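Local coordinates for protein argonaute (Marinitoga piezophila, PDB 5I4A) that uses short 5'-hydroxyl RNA guides to bind complementary single-stranded DNA or RNA targets and cleave them, at residues A[166-172]-A[206-211]. Numbering follows the deposited sequence.
Sequences KSGYLYN and NYLFNF. With nucleotides of chain B.
With CG anti to the carbonyl carbon (chi1 -83°), the Phe209 ring enters between Leu170 and Lys166, whereas Asn172, its CG anti to the backbone N (chi1 -175°), points ND2 at one face of the Tyr207 ring, toward its rim. Leu170 CD2 sits over one face of the Phe209 ring, 3.6 Å from the centroid; Lys166 CA lies over the centre of the opposite face at 3.8 Å, giving CH-pi contacts on both faces, and Tyr181 also meets this ring edge-to-face. An alanine in place of Phe209 would probably open a gap between Leu170 and Lys166 and leave Tyr181 without its aromatic mate. Strands 169-172 and 207-211 run antiparallel: Tyr171 and Leu208 exchange two backbone bonds, and Asn210 N reaches Tyr169 O in a nearly straight one. Beyond the strand, Ser167 OG donates to Asn210 O (3.1 Å) from above the carbonyl plane and accepts from Tyr169 N, forming an ST turn. At the guide end, Asn172 ND2 lies 3.1 Å from Tyr207 CZ, amide and ring nearly perpendicular. Asn172 OD1, bonded to Ser175 N, also touches U20 of chain B, and U21 of chain B gives a weak N3 hydrogen bond to Tyr207 OH. This PAZ-domain pairing thus joins an apolar cluster round Phe209 to a polar end that meets guide RNA bases.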
loop_
_atom_site.group_PDB
_atom_site.type_symbol
_atom_site.label_atom_id
_atom_site.label_comp_id
_atom_site.label_asym_id
_atom_site.label_seq_id
_atom_site.Cartn_x
_atom_site.Cartn_y
_atom_site.Cartn_z
ATOM N N LYS A 166 -24.141 10.331 9.905
ATOM C CA LYS A 166 -23.817 10.062 8.515
ATOM C C LYS A 166 -22.306 10.040 8.331
ATOM O O LYS A 166 -21.540 10.457 9.205
ATOM C CB LYS A 166 -24.465 11.097 7.585
ATOM C CG LYS A 166 -25.951 10.860 7.380
ATOM C CD LYS A 166 -26.739 12.144 7.226
ATOM C CE LYS A 166 -28.201 11.823 6.970
ATOM N NZ LYS A 166 -28.657 10.680 7.812
ATOM N N SER A 167 -21.883 9.534 7.176
ATOM C CA SER A 167 -20.473 9.452 6.819
ATOM C C SER A 167 -20.354 9.663 5.313
ATOM O O SER A 167 -21.338 9.965 4.632
ATOM C CB SER A 167 -19.872 8.111 7.264
ATOM O OG SER A 167 -20.025 7.121 6.261
ATOM N N GLY A 168 -19.143 9.496 4.793
ATOM C CA GLY A 168 -18.883 9.685 3.384
ATOM C C GLY A 168 -18.940 8.442 2.527
ATOM O O GLY A 168 -18.780 8.540 1.306
ATOM N N TYR A 169 -19.164 7.269 3.117
ATOM C CA TYR A 169 -19.166 6.023 2.361
ATOM C C TYR A 169 -20.262 5.102 2.867
ATOM O O TYR A 169 -20.426 4.927 4.079
ATOM C CB TYR A 169 -17.804 5.324 2.446
ATOM C CG TYR A 169 -16.740 6.006 1.620
ATOM C CD1 TYR A 169 -15.964 7.027 2.154
ATOM C CD2 TYR A 169 -16.521 5.638 0.299
ATOM C CE1 TYR A 169 -14.996 7.659 1.399
ATOM C CE2 TYR A 169 -15.554 6.263 -0.464
ATOM C CZ TYR A 169 -14.795 7.272 0.091
ATOM O OH TYR A 169 -13.831 7.898 -0.665
ATOM N N LEU A 170 -20.998 4.512 1.929
ATOM C CA LEU A 170 -22.071 3.575 2.224
ATOM C C LEU A 170 -21.617 2.159 1.901
ATOM O O LEU A 170 -21.024 1.915 0.846
ATOM C CB LEU A 170 -23.324 3.904 1.411
ATOM C CG LEU A 170 -23.885 5.318 1.542
ATOM C CD1 LEU A 170 -24.882 5.593 0.441
ATOM C CD2 LEU A 170 -24.539 5.497 2.891
ATOM N N TYR A 171 -21.897 1.233 2.810
ATOM C CA TYR A 171 -21.624 -0.181 2.599
ATOM C C TYR A 171 -22.923 -0.893 2.247
ATOM O O TYR A 171 -23.913 -0.783 2.978
ATOM C CB TYR A 171 -20.989 -0.811 3.841
ATOM C CG TYR A 171 -21.093 -2.319 3.874
ATOM C CD1 TYR A 171 -20.455 -3.099 2.920
ATOM C CD2 TYR A 171 -21.826 -2.961 4.863
ATOM C CE1 TYR A 171 -20.548 -4.476 2.948
ATOM C CE2 TYR A 171 -21.923 -4.340 4.899
ATOM C CZ TYR A 171 -21.284 -5.092 3.937
ATOM O OH TYR A 171 -21.378 -6.464 3.966
ATOM N N ASN A 172 -22.918 -1.614 1.127
ATOM C CA ASN A 172 -24.096 -2.344 0.676
ATOM C C ASN A 172 -24.096 -3.733 1.302
ATOM O O ASN A 172 -23.128 -4.488 1.157
ATOM C CB ASN A 172 -24.129 -2.445 -0.847
ATOM C CG ASN A 172 -25.399 -3.099 -1.357
ATOM O OD1 ASN A 172 -25.527 -4.323 -1.354
ATOM N ND2 ASN A 172 -26.350 -2.282 -1.797
ATOM N N ASN A 206 -30.803 -1.301 2.119
ATOM C CA ASN A 206 -29.656 -2.192 2.016
ATOM C C ASN A 206 -28.327 -1.469 2.196
ATOM O O ASN A 206 -27.270 -2.086 2.021
ATOM C CB ASN A 206 -29.667 -2.921 0.668
ATOM C CG ASN A 206 -30.729 -4.001 0.599
ATOM O OD1 ASN A 206 -31.310 -4.380 1.613
ATOM N ND2 ASN A 206 -30.977 -4.511 -0.602
ATOM N N TYR A 207 -28.353 -0.188 2.544
ATOM C CA TYR A 207 -27.148 0.622 2.643
ATOM C C TYR A 207 -26.952 1.082 4.080
ATOM O O TYR A 207 -27.870 1.635 4.694
ATOM C CB TYR A 207 -27.220 1.825 1.700
ATOM C CG TYR A 207 -27.156 1.432 0.244
ATOM C CD1 TYR A 207 -28.241 0.833 -0.378
ATOM C CD2 TYR A 207 -26.008 1.650 -0.508
ATOM C CE1 TYR A 207 -28.185 0.458 -1.697
ATOM C CE2 TYR A 207 -25.949 1.283 -1.840
ATOM C CZ TYR A 207 -27.045 0.691 -2.428
ATOM O OH TYR A 207 -27.004 0.318 -3.751
ATOM N N LEU A 208 -25.756 0.844 4.608
ATOM C CA LEU A 208 -25.355 1.317 5.920
ATOM C C LEU A 208 -24.147 2.229 5.771
ATOM O O LEU A 208 -23.382 2.118 4.809
ATOM C CB LEU A 208 -25.015 0.153 6.858
ATOM C CG LEU A 208 -26.135 -0.846 7.150
ATOM C CD1 LEU A 208 -25.645 -1.934 8.091
ATOM C CD2 LEU A 208 -27.341 -0.132 7.735
ATOM N N PHE A 209 -23.981 3.136 6.727
ATOM C CA PHE A 209 -22.816 4.007 6.739
ATOM C C PHE A 209 -21.623 3.267 7.328
ATOM O O PHE A 209 -21.736 2.624 8.375
ATOM C CB PHE A 209 -23.101 5.279 7.537
ATOM C CG PHE A 209 -23.823 6.330 6.751
ATOM C CD1 PHE A 209 -23.160 7.053 5.775
ATOM C CD2 PHE A 209 -25.160 6.598 6.984
ATOM C CE1 PHE A 209 -23.816 8.025 5.048
ATOM C CE2 PHE A 209 -25.822 7.567 6.258
ATOM C CZ PHE A 209 -25.148 8.279 5.285
ATOM N N ASN A 210 -20.483 3.357 6.651
ATOM C CA ASN A 210 -19.247 2.736 7.106
ATOM C C ASN A 210 -18.332 3.813 7.674
ATOM O O ASN A 210 -18.073 4.827 7.015
ATOM C CB ASN A 210 -18.558 1.998 5.959
ATOM C CG ASN A 210 -17.346 1.214 6.414
ATOM O OD1 ASN A 210 -17.300 0.719 7.541
ATOM N ND2 ASN A 210 -16.352 1.102 5.541
ATOM N N PHE A 211 -17.851 3.598 8.894
ATOM C CA PHE A 211 -17.056 4.587 9.611
ATOM C C PHE A 211 -15.613 4.114 9.696
ATOM O O PHE A 211 -15.332 3.056 10.272
ATOM C CB PHE A 211 -17.630 4.838 11.005
ATOM C CG PHE A 211 -19.019 5.396 10.985
ATOM C CD1 PHE A 211 -19.233 6.741 10.744
ATOM C CD2 PHE A 211 -20.112 4.575 11.196
ATOM C CE1 PHE A 211 -20.512 7.261 10.718
ATOM C CE2 PHE A 211 -21.395 5.088 11.173
ATOM C CZ PHE A 211 -21.594 6.432 10.934
ATOM P P U B 20 -25.591 -9.447 -7.750
ATOM O OP1 U B 20 -25.729 -8.711 -9.034
ATOM O OP2 U B 20 -24.709 -8.895 -6.687
ATOM O "O5'" U B 20 -27.034 -9.708 -7.123
ATOM C "C5'" U B 20 -28.103 -8.788 -7.303
ATOM C "C4'" U B 20 -28.453 -8.081 -6.014
ATOM O "O4'" U B 20 -27.259 -7.463 -5.476
ATOM C "C3'" U B 20 -29.460 -6.941 -6.136
ATOM O "O3'" U B 20 -30.806 -7.387 -6.054
ATOM C "C2'" U B 20 -29.082 -6.000 -4.992
ATOM O "O2'" U B 20 -29.728 -6.378 -3.784
ATOM C "C1'" U B 20 -27.579 -6.247 -4.841
ATOM N N1 U B 20 -26.720 -5.164 -5.383
ATOM C C2 U B 20 -26.515 -5.010 -6.748
ATOM O O2 U B 20 -27.009 -5.716 -7.607
ATOM N N3 U B 20 -25.682 -3.973 -7.093
ATOM C C4 U B 20 -25.044 -3.090 -6.250
ATOM O O4 U B 20 -24.329 -2.209 -6.729
ATOM C C5 U B 20 -25.302 -3.311 -4.861
ATOM C C6 U B 20 -26.106 -4.314 -4.493
ATOM P P U B 21 -31.635 -7.822 -7.364
ATOM O OP1 U B 21 -33.055 -7.428 -7.134
ATOM O OP2 U B 21 -31.350 -9.253 -7.617
ATOM O "O5'" U B 21 -30.966 -7.017 -8.575
ATOM C "C5'" U B 21 -31.492 -5.764 -9.028
ATOM C "C4'" U B 21 -31.619 -4.788 -7.880
ATOM O "O4'" U B 21 -30.340 -4.148 -7.631
ATOM C "C3'" U B 21 -32.664 -3.662 -7.989
ATOM O "O3'" U B 21 -33.655 -3.773 -6.966
ATOM C "C2'" U B 21 -31.867 -2.371 -7.741
ATOM O "O2'" U B 21 -32.517 -1.458 -6.877
ATOM C "C1'" U B 21 -30.565 -2.864 -7.114
ATOM N N1 U B 21 -29.429 -1.979 -7.430
ATOM C C2 U B 21 -29.176 -0.954 -6.529
ATOM O O2 U B 21 -29.793 -0.779 -5.512
ATOM N N3 U B 21 -28.155 -0.104 -6.818
ATOM C C4 U B 21 -27.359 -0.166 -7.929
ATOM O O4 U B 21 -26.469 0.670 -8.060
ATOM C C5 U B 21 -27.660 -1.230 -8.841
ATOM C C6 U B 21 -28.668 -2.081 -8.574
#